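Local coordinates for DUF4785 domain-containing protein (Legionella pneumophila subsp. pneumophila, PDB 4KH9), which is of unknown function but binds calcium ions and is probably exported, with a chain built of three largely beta-stranded domains, at residues Q7-Y12 with T286-T291; A71-T76 with Y151-L156; L96-A101 with H121-Q126; S160-E165 with I183-D188; A290-Y295 with L322-H327. One frame throughout, in Å; residues are numbered along the deposited sequence. Where two conformers were deposited one is given.

Interaction 1 of 5, residues Q7-Y12 with T286-T291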
# COMPACT_ATOMS: atom_id res chain seq x y z
N GLN A 7 9.25 16.27 18.12
CA GLN A 7 9.32 15.82 16.73
C GLN A 7 9.84 16.98 15.88
O GLN A 7 9.12 17.96 15.70
CB GLN A 7 7.94 15.31 16.23
CG GLN A 7 7.89 14.89 14.75
CD GLN A 7 6.48 14.58 14.25
OE1 GLN A 7 5.99 13.45 14.37
NE2 GLN A 7 5.78 15.58 13.69
N PRO A 8 11.09 16.92 15.39
CA PRO A 8 11.58 18.00 14.50
C PRO A 8 10.70 18.15 13.27
O PRO A 8 10.31 17.14 12.69
CB PRO A 8 12.99 17.52 14.12
CG PRO A 8 13.36 16.55 15.19
CD PRO A 8 12.09 15.85 15.52
N THR A 9 10.35 19.37 12.90
CA THR A 9 9.48 19.57 11.74
C THR A 9 10.32 19.61 10.44
O THR A 9 11.51 19.89 10.45
CB THR A 9 8.59 20.82 11.86
OG1 THR A 9 9.40 21.98 11.84
CG2 THR A 9 7.70 20.81 13.09
N LYS A 10 9.66 19.34 9.32
CA LYS A 10 10.26 19.32 8.00
C LYS A 10 9.32 20.06 7.03
O LYS A 10 8.12 19.80 7.01
CB LYS A 10 10.53 17.85 7.57
CG LYS A 10 11.01 17.63 6.14
CD LYS A 10 12.45 17.98 5.88
CE LYS A 10 12.80 17.52 4.50
NZ LYS A 10 14.06 18.12 4.02
N ALA A 11 9.87 21.00 6.26
CA ALA A 11 9.07 21.73 5.28
C ALA A 11 8.94 20.91 3.99
O ALA A 11 9.77 20.05 3.71
CB ALA A 11 9.71 23.09 4.98
N TYR A 12 7.87 21.17 3.21
CA TYR A 12 7.65 20.55 1.91
C TYR A 12 7.06 21.60 0.96
O TYR A 12 6.47 22.59 1.40
CB TYR A 12 6.78 19.29 2.00
CG TYR A 12 5.32 19.51 2.33
CD1 TYR A 12 4.91 19.70 3.65
CD2 TYR A 12 4.34 19.46 1.35
CE1 TYR A 12 3.57 19.90 3.97
CE2 TYR A 12 2.99 19.62 1.66
CZ TYR A 12 2.61 19.84 2.98
OH TYR A 12 1.28 20.02 3.32
N THR A 286 0.48 24.11 22.00
CA THR A 286 1.48 24.83 21.20
C THR A 286 1.80 23.95 19.97
O THR A 286 1.90 22.72 20.09
CB THR A 286 2.71 25.20 22.05
OG1 THR A 286 2.33 26.15 23.04
CG2 THR A 286 3.86 25.75 21.24
N VAL A 287 1.94 24.57 18.80
CA VAL A 287 2.22 23.90 17.53
C VAL A 287 3.38 24.61 16.82
O VAL A 287 3.37 25.83 16.71
CB VAL A 287 0.95 23.84 16.61
CG1 VAL A 287 1.18 22.96 15.38
CG2 VAL A 287 -0.30 23.40 17.35
N ASP A 288 4.37 23.85 16.35
CA ASP A 288 5.48 24.35 15.55
C ASP A 288 5.19 23.96 14.08
O ASP A 288 4.99 22.78 13.81
CB ASP A 288 6.83 23.80 16.06
CG ASP A 288 8.05 24.40 15.37
OD1 ASP A 288 7.99 25.59 14.97
OD2 ASP A 288 9.09 23.71 15.28
N VAL A 289 5.02 24.93 13.20
CA VAL A 289 4.65 24.71 11.79
C VAL A 289 5.84 25.06 10.90
O VAL A 289 6.42 26.14 11.06
CB VAL A 289 3.37 25.54 11.41
CG1 VAL A 289 3.02 25.38 9.94
CG2 VAL A 289 2.18 25.18 12.29
N ALA A 290 6.17 24.18 9.94
CA ALA A 290 7.27 24.36 8.98
C ALA A 290 6.75 24.85 7.63
O ALA A 290 7.46 25.58 6.94
CB ALA A 290 8.03 23.05 8.81
N THR A 291 5.53 24.41 7.23
CA THR A 291 4.94 24.75 5.93
C THR A 291 3.52 25.30 6.11
O THR A 291 2.71 24.69 6.81
CB THR A 291 4.94 23.50 5.02
OG1 THR A 291 6.28 23.24 4.63
CG2 THR A 291 4.09 23.67 3.77
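Y12 meets T291 twice, once through its backbone and once through its ring. The backbone N of Y12 donates to T291 OG1 over 3.0 Å, with an N-H...O angle of 162°. T291 CG2 meanwhile sits over one face of the Y12 ring, shifted toward the rim on the CE1 side. It is 4.2 Å from the ring centroid and 23° off the ring normal, a CH-pi contact. The first torsion of T291 lets one residue do both jobs: OG1 lies beside its own backbone N (chi1 -71°) while CG2 stands anti to that nitrogen.

Farther back along the chain, the methyl of A290 presses into the inner side of the 7-12 segment. A290 CB approaches T9 OG1 to 3.5 Å and the carbonyl O of K10 to 3.7 Å, and it faces A11 CB at 4.2 Å. T9 closes that end, its CG2 resting 3.4 Å from the carbonyl O of D288 while the two side chains pass each other at a slant.

In the next shell, Y12 OH is hydrogen-bonded to D353 OD2, which holds the far end of the ring. K10 turns away from the contact, and its NZ forms a salt bridge with E230. Residues 9-12 run almost parallel to 288-291, yet a single backbone N-H makes the hydrogen bond between them, and it goes to a side chain. This is an extended N-terminal segment laid against the end of strand 281-289, in a C-terminal domain whose E-set assignment is consistent with an immunoglobulin-like sandwich.

Interaction 2 of 5, residues A71-T76 with Y151-L156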
# COMPACT_ATOMS: atom_id res chain seq x y z
N ALA A 71 -4.39 -22.31 -13.74
CA ALA A 71 -3.92 -20.98 -13.45
C ALA A 71 -4.64 -19.97 -14.33
O ALA A 71 -5.08 -20.31 -15.44
CB ALA A 71 -2.41 -20.87 -13.66
N VAL A 72 -4.79 -18.74 -13.84
CA VAL A 72 -5.47 -17.68 -14.59
C VAL A 72 -4.40 -16.68 -15.11
O VAL A 72 -3.54 -16.26 -14.35
CB VAL A 72 -6.55 -17.00 -13.73
CG1 VAL A 72 -7.24 -15.88 -14.50
CG2 VAL A 72 -7.59 -18.04 -13.24
N VAL A 73 -4.42 -16.40 -16.41
CA VAL A 73 -3.43 -15.55 -17.08
C VAL A 73 -4.12 -14.33 -17.71
O VAL A 73 -5.15 -14.46 -18.38
CB VAL A 73 -2.62 -16.36 -18.13
CG1 VAL A 73 -1.58 -15.49 -18.84
CG2 VAL A 73 -1.95 -17.58 -17.47
N ARG A 74 -3.53 -13.13 -17.49
CA ARG A 74 -4.02 -11.88 -18.04
C ARG A 74 -2.89 -11.13 -18.76
O ARG A 74 -1.82 -10.94 -18.19
CB ARG A 74 -4.65 -11.00 -16.94
CG ARG A 74 -5.28 -9.70 -17.47
CD ARG A 74 -6.06 -8.93 -16.43
NE ARG A 74 -5.27 -8.53 -15.27
CZ ARG A 74 -5.37 -9.08 -14.06
NH1 ARG A 74 -6.20 -10.10 -13.85
NH2 ARG A 74 -4.62 -8.64 -13.06
N ILE A 75 -3.14 -10.72 -20.00
CA ILE A 75 -2.17 -9.97 -20.80
C ILE A 75 -2.84 -8.66 -21.24
O ILE A 75 -3.84 -8.70 -21.95
CB ILE A 75 -1.71 -10.82 -22.01
CG1 ILE A 75 -1.14 -12.18 -21.56
CG2 ILE A 75 -0.76 -10.03 -22.95
CD1 ILE A 75 -1.73 -13.36 -22.40
N THR A 76 -2.31 -7.51 -20.79
CA THR A 76 -2.86 -6.18 -21.13
C THR A 76 -1.75 -5.32 -21.73
O THR A 76 -0.62 -5.35 -21.24
CB THR A 76 -3.52 -5.48 -19.91
OG1 THR A 76 -2.53 -5.18 -18.94
CG2 THR A 76 -4.61 -6.33 -19.26
N TYR A 151 3.70 -5.07 -22.44
CA TYR A 151 2.52 -5.71 -21.85
C TYR A 151 2.75 -6.07 -20.42
O TYR A 151 3.87 -6.33 -20.04
CB TYR A 151 2.18 -7.03 -22.62
CG TYR A 151 2.12 -6.83 -24.12
CD1 TYR A 151 3.28 -6.73 -24.88
CD2 TYR A 151 0.90 -6.61 -24.76
CE1 TYR A 151 3.24 -6.43 -26.24
CE2 TYR A 151 0.84 -6.31 -26.12
CZ TYR A 151 2.01 -6.22 -26.86
OH TYR A 151 2.00 -5.88 -28.18
N MSE A 152 1.67 -6.09 -19.65
CA MSE A 152 1.66 -6.57 -18.28
C MSE A 152 1.11 -7.97 -18.31
O MSE A 152 0.01 -8.19 -18.82
CB MSE A 152 0.83 -5.66 -17.35
CG MSE A 152 0.84 -6.14 -15.88
SE MSE A 152 2.57 -6.00 -15.01
CE MSE A 152 2.57 -4.07 -14.69
N ILE A 153 1.90 -8.93 -17.83
CA ILE A 153 1.48 -10.32 -17.73
C ILE A 153 1.18 -10.56 -16.27
O ILE A 153 2.04 -10.32 -15.43
CB ILE A 153 2.51 -11.35 -18.27
CG1 ILE A 153 3.04 -11.00 -19.67
CG2 ILE A 153 1.93 -12.81 -18.20
CD1 ILE A 153 2.08 -10.93 -20.78
N SER A 154 -0.00 -11.05 -15.98
CA SER A 154 -0.40 -11.39 -14.63
C SER A 154 -0.77 -12.88 -14.58
O SER A 154 -1.55 -13.35 -15.40
CB SER A 154 -1.55 -10.52 -14.17
OG SER A 154 -1.92 -10.85 -12.85
N VAL A 155 -0.13 -13.62 -13.68
CA VAL A 155 -0.38 -15.04 -13.52
C VAL A 155 -0.88 -15.29 -12.13
O VAL A 155 -0.15 -15.07 -11.18
CB VAL A 155 0.87 -15.92 -13.84
CG1 VAL A 155 0.58 -17.41 -13.64
CG2 VAL A 155 1.41 -15.65 -15.26
N LEU A 156 -2.12 -15.76 -12.00
CA LEU A 156 -2.70 -16.18 -10.75
C LEU A 156 -2.66 -17.71 -10.73
O LEU A 156 -3.38 -18.37 -11.49
CB LEU A 156 -4.11 -15.63 -10.52
CG LEU A 156 -4.85 -16.19 -9.28
CD1 LEU A 156 -4.20 -15.73 -7.98
CD2 LEU A 156 -6.34 -15.86 -9.33
O HOH W 1 -4.32 -13.19 -13.58
O HOH W 2 -2.33 -8.10 -17.03
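I153 and I75 face each other as a non-hydrogen-bonded pair of antiparallel strands, their side chains side by side and pointing the same way. From CB, I153 forks. CG2 comes 4.2 Å from the carbonyl O of R74 and reaches the limit of contact with V73 CG1. CG1 lies beside the backbone N, and the next torsion (chi2 -61°) swings CD1 across to I75. There CD1 touches I75 CG1 at 3.5 Å and I75 CG2 at 3.7 Å, so the methyl rests against both branches. L138 from strand 135-140 packs on the same two isoleucines, and V73 and V155 continue this face of the sheet.

The backbones are tied by three hydrogen-bonded pairs: V72 with L156, R74 with S154, and T76 with M152. Each pair gives two N-H...O bonds; R74 N to S154 O, for instance, is 2.9 Å. Between them the CA hydrogens lean on the same carbonyls, as where V73 CA lies 3.3 Å from S154 O.

The other face is mixed: R74, S154 and T76 share it with V72, M152 and L156. In the R74 conformer described here, one of two, the guanidinium lies over S154 CB, with NH2 3.8 Å from that carbon; this placing is therefore tentative. A water donates to M152 O over 2.9 Å, and another donates to V72 O.

Chemically, the six bonds satisfy the groups that face across this pair; V73 and I75 bond to strand 123-126, and Y151 and I153 to strand 48-54. V73, I75, I153 and V155 can then turn to the apolar interior.

Interaction 3 of 5, residues L96-A101 with H121-Q126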
# COMPACT_ATOMS: atom_id res chain seq x y z
N LEU A 96 -0.25 -24.16 -29.40
CA LEU A 96 -1.66 -23.88 -29.64
C LEU A 96 -1.98 -22.42 -29.82
O LEU A 96 -1.36 -21.59 -29.15
CB LEU A 96 -2.46 -24.36 -28.40
CG LEU A 96 -2.43 -25.82 -28.02
CD1 LEU A 96 -2.90 -25.99 -26.58
CD2 LEU A 96 -3.26 -26.65 -28.99
N PRO A 97 -3.05 -22.06 -30.60
CA PRO A 97 -3.56 -20.68 -30.54
C PRO A 97 -3.97 -20.44 -29.08
O PRO A 97 -4.44 -21.39 -28.45
CB PRO A 97 -4.74 -20.70 -31.52
CG PRO A 97 -4.52 -21.93 -32.38
CD PRO A 97 -3.95 -22.91 -31.41
N LEU A 98 -3.72 -19.25 -28.50
CA LEU A 98 -3.99 -19.01 -27.07
C LEU A 98 -5.40 -19.47 -26.63
O LEU A 98 -5.54 -20.15 -25.61
CB LEU A 98 -3.77 -17.54 -26.70
CG LEU A 98 -3.77 -17.18 -25.20
CD1 LEU A 98 -2.69 -17.96 -24.42
CD2 LEU A 98 -3.56 -15.68 -25.00
N LYS A 99 -6.43 -19.14 -27.43
CA LYS A 99 -7.83 -19.51 -27.19
C LYS A 99 -8.03 -21.02 -26.97
O LYS A 99 -8.90 -21.39 -26.18
CB LYS A 99 -8.72 -19.06 -28.36
CG LYS A 99 -9.11 -17.62 -28.29
CD LYS A 99 -9.95 -17.26 -29.49
CE LYS A 99 -10.04 -15.77 -29.70
NZ LYS A 99 -10.50 -15.45 -31.07
N GLU A 100 -7.23 -21.89 -27.64
CA GLU A 100 -7.33 -23.35 -27.53
C GLU A 100 -6.79 -23.90 -26.19
O GLU A 100 -7.06 -25.05 -25.87
CB GLU A 100 -6.62 -24.03 -28.71
CG GLU A 100 -7.41 -23.82 -29.99
CD GLU A 100 -6.99 -24.61 -31.21
OE1 GLU A 100 -6.34 -25.67 -31.05
OE2 GLU A 100 -7.37 -24.20 -32.32
N ALA A 101 -6.10 -23.08 -25.39
CA ALA A 101 -5.64 -23.45 -24.05
C ALA A 101 -6.73 -23.17 -23.01
O ALA A 101 -6.56 -23.58 -21.87
CB ALA A 101 -4.36 -22.69 -23.68
N HIS A 121 -7.58 -6.19 -27.99
CA HIS A 121 -7.42 -5.18 -26.93
C HIS A 121 -6.86 -5.77 -25.64
O HIS A 121 -6.10 -5.08 -24.94
CB HIS A 121 -8.77 -4.51 -26.63
CG HIS A 121 -9.57 -4.18 -27.86
ND1 HIS A 121 -9.26 -3.08 -28.65
CD2 HIS A 121 -10.61 -4.84 -28.41
CE1 HIS A 121 -10.13 -3.10 -29.65
NE2 HIS A 121 -10.97 -4.14 -29.55
N GLN A 122 -7.27 -7.00 -25.28
CA GLN A 122 -6.89 -7.71 -24.05
C GLN A 122 -6.99 -9.24 -24.26
O GLN A 122 -7.69 -9.68 -25.17
CB GLN A 122 -7.80 -7.27 -22.90
CG GLN A 122 -7.30 -7.63 -21.50
CD GLN A 122 -8.28 -7.23 -20.43
OE1 GLN A 122 -8.68 -6.07 -20.31
NE2 GLN A 122 -8.66 -8.19 -19.59
N ALA A 123 -6.27 -10.02 -23.42
CA ALA A 123 -6.33 -11.48 -23.42
C ALA A 123 -6.30 -12.00 -22.00
O ALA A 123 -5.37 -11.72 -21.25
CB ALA A 123 -5.20 -12.08 -24.24
N MSE A 124 -7.37 -12.71 -21.60
CA MSE A 124 -7.48 -13.33 -20.28
C MSE A 124 -8.02 -14.75 -20.43
O MSE A 124 -8.94 -14.97 -21.21
CB MSE A 124 -8.36 -12.51 -19.32
CG MSE A 124 -8.38 -13.07 -17.88
SE MSE A 124 -9.31 -11.90 -16.64
CE MSE A 124 -8.88 -12.69 -14.90
N LEU A 125 -7.45 -15.70 -19.69
CA LEU A 125 -7.90 -17.07 -19.77
C LEU A 125 -7.56 -17.86 -18.54
O LEU A 125 -6.59 -17.58 -17.85
CB LEU A 125 -7.31 -17.81 -21.03
CG LEU A 125 -5.87 -18.33 -20.94
CD1 LEU A 125 -5.68 -19.57 -21.80
CD2 LEU A 125 -4.83 -17.22 -21.28
N GLN A 126 -8.33 -18.90 -18.33
CA GLN A 126 -7.97 -19.88 -17.32
C GLN A 126 -7.52 -21.11 -18.10
O GLN A 126 -8.24 -21.59 -18.97
CB GLN A 126 -9.12 -20.16 -16.35
CG GLN A 126 -8.67 -21.15 -15.27
CD GLN A 126 -9.71 -21.35 -14.19
OE1 GLN A 126 -10.94 -21.43 -14.45
NE2 GLN A 126 -9.23 -21.52 -12.98
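L98 and L125 meet with no ring, amide or carboxylate between them; the nearest thing to a flat group here is the peptide of L98, whose carbonyl O is touched by L125 CD1 at 3.9 Å. All the remaining side-chain contacts are methyl against methyl or methyl against methine. The two leucines slant across each other. L98 extends with CG anti to its backbone N (chi1 -170°), and its branches part: CD1 meets L125 CD2 at 3.9 Å, while CD2 reaches A123 CB at 4.0 Å. L125 carries CG between its own N and carbonyl carbon (chi1 79°). Its second methyl, CD1, lies 3.9 Å from A101 CB, so the leucine spans from L98 to A101.

Both of those partners sit on a short helix-like turn that follows strand 95-97. The turn is held by its own backbone bonds, E100 N to P97 O and A101 N to L98 O, the latter 3.0 Å long. This puts L98 and A101 together on the side that looks at strand 123-126. A123 and L125, two residues apart in that strand, point the same way and receive them.

Residues I75, L86 and I88 close round L98. Because I75 belongs to the sheet of strand 123-126 and L86 and I88 to that of strand 95-97, this is the buried aliphatic packing characteristic of two facing beta sheets, here beside the edge strands of two sheets of the N-terminal domain.

Interaction 4 of 5, residues S160-E165 with I183-D188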
# COMPACT_ATOMS: atom_id res chain seq x y z
N SER A 160 -2.48 -23.33 -6.55
CA SER A 160 -1.20 -23.60 -5.91
C SER A 160 -1.26 -23.35 -4.41
O SER A 160 -1.96 -22.44 -3.97
CB SER A 160 -0.11 -22.72 -6.52
OG SER A 160 1.12 -22.98 -5.87
N ILE A 161 -0.52 -24.15 -3.63
CA ILE A 161 -0.46 -23.96 -2.17
C ILE A 161 0.83 -23.14 -1.85
O ILE A 161 1.12 -22.89 -0.69
CB ILE A 161 -0.56 -25.30 -1.38
CG1 ILE A 161 0.63 -26.24 -1.71
CG2 ILE A 161 -1.92 -25.99 -1.67
CD1 ILE A 161 0.89 -27.43 -0.71
N THR A 162 1.58 -22.72 -2.89
CA THR A 162 2.81 -21.92 -2.74
C THR A 162 2.44 -20.44 -2.81
O THR A 162 1.85 -19.98 -3.80
CB THR A 162 3.89 -22.27 -3.78
OG1 THR A 162 4.28 -23.62 -3.59
CG2 THR A 162 5.14 -21.38 -3.64
N TYR A 163 2.77 -19.70 -1.73
CA TYR A 163 2.47 -18.28 -1.70
C TYR A 163 3.65 -17.48 -1.19
O TYR A 163 4.54 -18.02 -0.52
CB TYR A 163 1.22 -17.99 -0.85
CG TYR A 163 1.34 -18.45 0.59
CD1 TYR A 163 1.88 -17.61 1.56
CD2 TYR A 163 0.87 -19.70 0.99
CE1 TYR A 163 1.95 -18.00 2.90
CE2 TYR A 163 0.95 -20.11 2.32
CZ TYR A 163 1.47 -19.25 3.27
OH TYR A 163 1.55 -19.62 4.59
N LEU A 164 3.64 -16.19 -1.52
CA LEU A 164 4.62 -15.23 -1.06
C LEU A 164 3.97 -14.38 -0.01
O LEU A 164 2.88 -13.86 -0.27
CB LEU A 164 5.14 -14.36 -2.22
CG LEU A 164 6.21 -13.32 -1.86
CD1 LEU A 164 7.54 -14.00 -1.54
CD2 LEU A 164 6.37 -12.32 -2.96
N GLU A 165 4.59 -14.25 1.16
CA GLU A 165 4.03 -13.39 2.22
C GLU A 165 4.96 -12.16 2.41
O GLU A 165 6.15 -12.32 2.52
CB GLU A 165 3.84 -14.17 3.52
CG GLU A 165 3.14 -13.33 4.58
CD GLU A 165 2.75 -14.09 5.83
OE1 GLU A 165 1.88 -14.98 5.72
OE2 GLU A 165 3.29 -13.78 6.92
N ILE A 183 9.84 -10.70 3.84
CA ILE A 183 9.44 -11.36 2.60
C ILE A 183 9.70 -12.85 2.78
O ILE A 183 10.84 -13.25 3.00
CB ILE A 183 10.23 -10.74 1.39
CG1 ILE A 183 9.98 -9.22 1.27
CG2 ILE A 183 9.93 -11.47 0.06
CD1 ILE A 183 11.22 -8.36 0.73
N SER A 184 8.64 -13.66 2.71
CA SER A 184 8.74 -15.11 2.94
C SER A 184 8.03 -15.91 1.87
O SER A 184 6.94 -15.55 1.45
CB SER A 184 8.16 -15.50 4.30
OG SER A 184 8.31 -14.46 5.25
N LEU A 185 8.66 -17.00 1.45
CA LEU A 185 8.08 -17.91 0.48
C LEU A 185 7.66 -19.18 1.21
O LEU A 185 8.50 -19.84 1.82
CB LEU A 185 9.07 -18.22 -0.67
CG LEU A 185 8.48 -19.08 -1.82
CD1 LEU A 185 7.35 -18.33 -2.55
CD2 LEU A 185 9.56 -19.44 -2.82
N HIS A 186 6.36 -19.53 1.13
CA HIS A 186 5.82 -20.69 1.85
C HIS A 186 5.11 -21.72 0.96
O HIS A 186 4.51 -21.41 -0.06
CB HIS A 186 4.79 -20.22 2.89
CG HIS A 186 5.32 -19.27 3.92
ND1 HIS A 186 6.13 -19.71 4.96
CD2 HIS A 186 5.09 -17.94 4.08
CE1 HIS A 186 6.39 -18.63 5.69
NE2 HIS A 186 5.76 -17.56 5.21
N ASN A 187 5.13 -22.96 1.47
CA ASN A 187 4.48 -24.19 0.99
C ASN A 187 4.52 -25.13 2.19
O ASN A 187 5.62 -25.36 2.71
CB ASN A 187 5.19 -24.73 -0.26
CG ASN A 187 4.59 -25.99 -0.82
OD1 ASN A 187 4.66 -27.06 -0.21
ND2 ASN A 187 4.04 -25.91 -2.01
N ASP A 188 3.37 -25.60 2.71
CA ASP A 188 3.40 -26.41 3.94
C ASP A 188 3.97 -27.85 3.73
O ASP A 188 4.14 -28.58 4.72
CB ASP A 188 2.02 -26.47 4.61
CG ASP A 188 0.89 -27.15 3.85
OD1 ASP A 188 1.03 -27.34 2.61
OD2 ASP A 188 -0.15 -27.45 4.48
O HOH W 3 6.84 -12.31 5.31
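N187 and T162 are joined by their side chains: N187 ND2 donates to T162 OG1 over 2.8 Å, with the oxygen close to the amide plane. T162 OG1 is also hydrogen-bonded to Y192 OH, and N187 OD1 accepts from the backbone N atoms of I189 and T190, so the amide is held at both ends. Two residues before T162, S160 OG accepts from T162 N, an ST turn.

Inside the strands the main chain pairs its own donors and acceptors. H186 N reaches Y163 O at 2.9 Å in an almost straight bond (178°), and Y163 N answers to H186 O. E165 N to S184 O is 2.7 Å, with S184 N returning to E165 O. A water lies 2.6 Å from S184 OG and is placed to donate to E165 O. E165 OE1 forms a salt bridge with R45.

With Y163 CG between its backbone N and carbonyl carbon (chi1 59°), the ring lies on the H186 side, and H186 CB stands over it, 3.8 Å from the centroid. Y163 CE1 comes 3.4 Å from H186 CD2, the ring planes meeting obliquely at 42°. On the other face L164 CD1 packs on I183 CG2 at 3.8 Å.

Strands 163-168 and 178-186 are antiparallel neighbours in the central, E-set domain, consistent with an immunoglobulin-like fold. I183 lies near D198, a calcium ligand in a crystal structure of this protein, though that ion is not bound to this chain here.

Interaction 5 of 5, residues A290-Y295 with L322-H327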
# COMPACT_ATOMS: atom_id res chain seq x y z
N ALA A 290 6.17 24.18 9.94
CA ALA A 290 7.27 24.36 8.98
C ALA A 290 6.75 24.85 7.63
O ALA A 290 7.46 25.58 6.94
CB ALA A 290 8.03 23.05 8.81
N THR A 291 5.53 24.41 7.23
CA THR A 291 4.94 24.75 5.93
C THR A 291 3.52 25.30 6.11
O THR A 291 2.71 24.69 6.81
CB THR A 291 4.94 23.50 5.02
OG1 THR A 291 6.28 23.24 4.63
CG2 THR A 291 4.09 23.67 3.77
N ALA A 292 3.23 26.43 5.43
CA ALA A 292 1.93 27.09 5.41
C ALA A 292 0.88 26.13 4.84
O ALA A 292 1.03 25.63 3.71
CB ALA A 292 2.00 28.38 4.59
N SER A 293 -0.13 25.78 5.64
CA SER A 293 -1.16 24.83 5.22
C SER A 293 -2.33 24.88 6.15
O SER A 293 -2.32 25.62 7.13
CB SER A 293 -0.58 23.41 5.18
OG SER A 293 -1.45 22.48 4.55
N ARG A 294 -3.34 24.07 5.85
CA ARG A 294 -4.49 23.92 6.73
C ARG A 294 -4.26 22.70 7.60
O ARG A 294 -3.99 21.60 7.11
CB ARG A 294 -5.81 23.82 5.94
CG ARG A 294 -7.02 23.78 6.85
CD ARG A 294 -8.30 23.77 6.04
NE ARG A 294 -9.46 23.83 6.92
CZ ARG A 294 -9.88 24.91 7.58
NH1 ARG A 294 -9.21 26.05 7.49
NH2 ARG A 294 -10.95 24.85 8.36
N TYR A 295 -4.37 22.89 8.91
CA TYR A 295 -4.15 21.82 9.88
C TYR A 295 -5.35 21.64 10.78
O TYR A 295 -6.06 22.61 11.10
CB TYR A 295 -2.92 22.14 10.75
CG TYR A 295 -1.62 22.22 9.98
CD1 TYR A 295 -0.84 21.09 9.78
CD2 TYR A 295 -1.16 23.43 9.48
CE1 TYR A 295 0.36 21.16 9.06
CE2 TYR A 295 0.06 23.52 8.79
CZ TYR A 295 0.82 22.38 8.60
OH TYR A 295 1.99 22.43 7.87
N LEU A 322 -2.45 27.73 9.04
CA LEU A 322 -1.29 28.10 9.86
C LEU A 322 -0.07 28.39 8.98
O LEU A 322 0.32 27.55 8.17
CB LEU A 322 -0.94 27.01 10.91
CG LEU A 322 -2.02 26.62 11.94
CD1 LEU A 322 -1.65 25.34 12.66
CD2 LEU A 322 -2.28 27.74 12.95
N GLU A 323 0.54 29.56 9.17
CA GLU A 323 1.77 29.93 8.46
C GLU A 323 2.96 29.32 9.20
O GLU A 323 2.79 28.98 10.38
CB GLU A 323 1.90 31.47 8.39
CG GLU A 323 0.94 32.17 7.44
CD GLU A 323 1.22 31.98 5.96
OE1 GLU A 323 2.41 31.81 5.59
OE2 GLU A 323 0.26 32.06 5.17
N PRO A 324 4.18 29.21 8.59
CA PRO A 324 5.34 28.69 9.36
C PRO A 324 5.57 29.50 10.65
O PRO A 324 5.39 30.71 10.66
CB PRO A 324 6.50 28.85 8.39
CG PRO A 324 5.87 28.86 7.04
CD PRO A 324 4.58 29.57 7.21
N GLY A 325 5.90 28.80 11.73
CA GLY A 325 6.16 29.42 13.03
C GLY A 325 5.49 28.69 14.19
O GLY A 325 5.02 27.56 14.04
N LYS A 326 5.47 29.34 15.37
CA LYS A 326 4.86 28.79 16.57
C LYS A 326 3.46 29.36 16.75
O LYS A 326 3.22 30.54 16.47
CB LYS A 326 5.72 29.07 17.83
CG LYS A 326 6.95 28.17 17.94
CD LYS A 326 7.76 28.43 19.24
CE LYS A 326 8.67 29.65 19.19
NZ LYS A 326 9.32 29.91 20.51
N HIS A 327 2.50 28.48 17.12
CA HIS A 327 1.09 28.85 17.31
C HIS A 327 0.48 28.17 18.53
O HIS A 327 1.01 27.16 19.00
CB HIS A 327 0.25 28.47 16.08
CG HIS A 327 0.72 29.04 14.78
ND1 HIS A 327 0.24 30.24 14.31
CD2 HIS A 327 1.55 28.51 13.85
CE1 HIS A 327 0.83 30.42 13.14
NE2 HIS A 327 1.63 29.41 12.83
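S293 and L322 form the antiparallel hydrogen-bonded pair that ends the ladder between strands 293-302 and 312-322. L322 N donates to S293 O over 2.8 Å, nearly straight at 177°, and S293 N returns to L322 O at 3.1 Å. Beside them A292 CA leans on the same L322 O, 3.2 Å away.

L322 CD1 touches Y295 CD2 at 3.7 Å, coming obliquely to the ring. Y295 is fixed at its far end by its hydroxyl, which donates to T291 O over 2.6 Å in the carbonyl plane.

Past L322 the chain leaves this sheet and crosses to strand 325-333 of the other one, and the crossing is what the rest of the contact covers. P324 CG rests on A290 O at 3.6 Å, and P324 CD lies against the methyl of A292. E323 bends back beyond CG until OE1 is 3.6 Å from A292 CB, while OE2 takes a hydrogen bond from W321 NE1. At the start of the next strand, H327 NE2 donates to E323 O over 2.7 Å, and L322 CD2 sits over one face of the H327 ring, toward its rim.

Overall arrangement
The five contacts fall into three groups, one for each domain. Interactions 2 and 3 lie in the N-terminal domain, centres about 10 Å apart, and meet where strands 72-77 and 123-126 pair in one sheet; interaction 3 is nested in the loop that interaction 2 closes. Interaction 4 follows at once in the sequence, inside the central domain, about 19 Å from interaction 2 centre to centre. Interactions 1 and 5 share A290 and T291 in the C-terminal domain, their centres about 45 to 56 Å from those of interactions 2 and 3. Because interaction 1 pairs residues 7-12 with 286-291, the N-terminal segment lies on the C-terminal domain, and the chain between spans the other two.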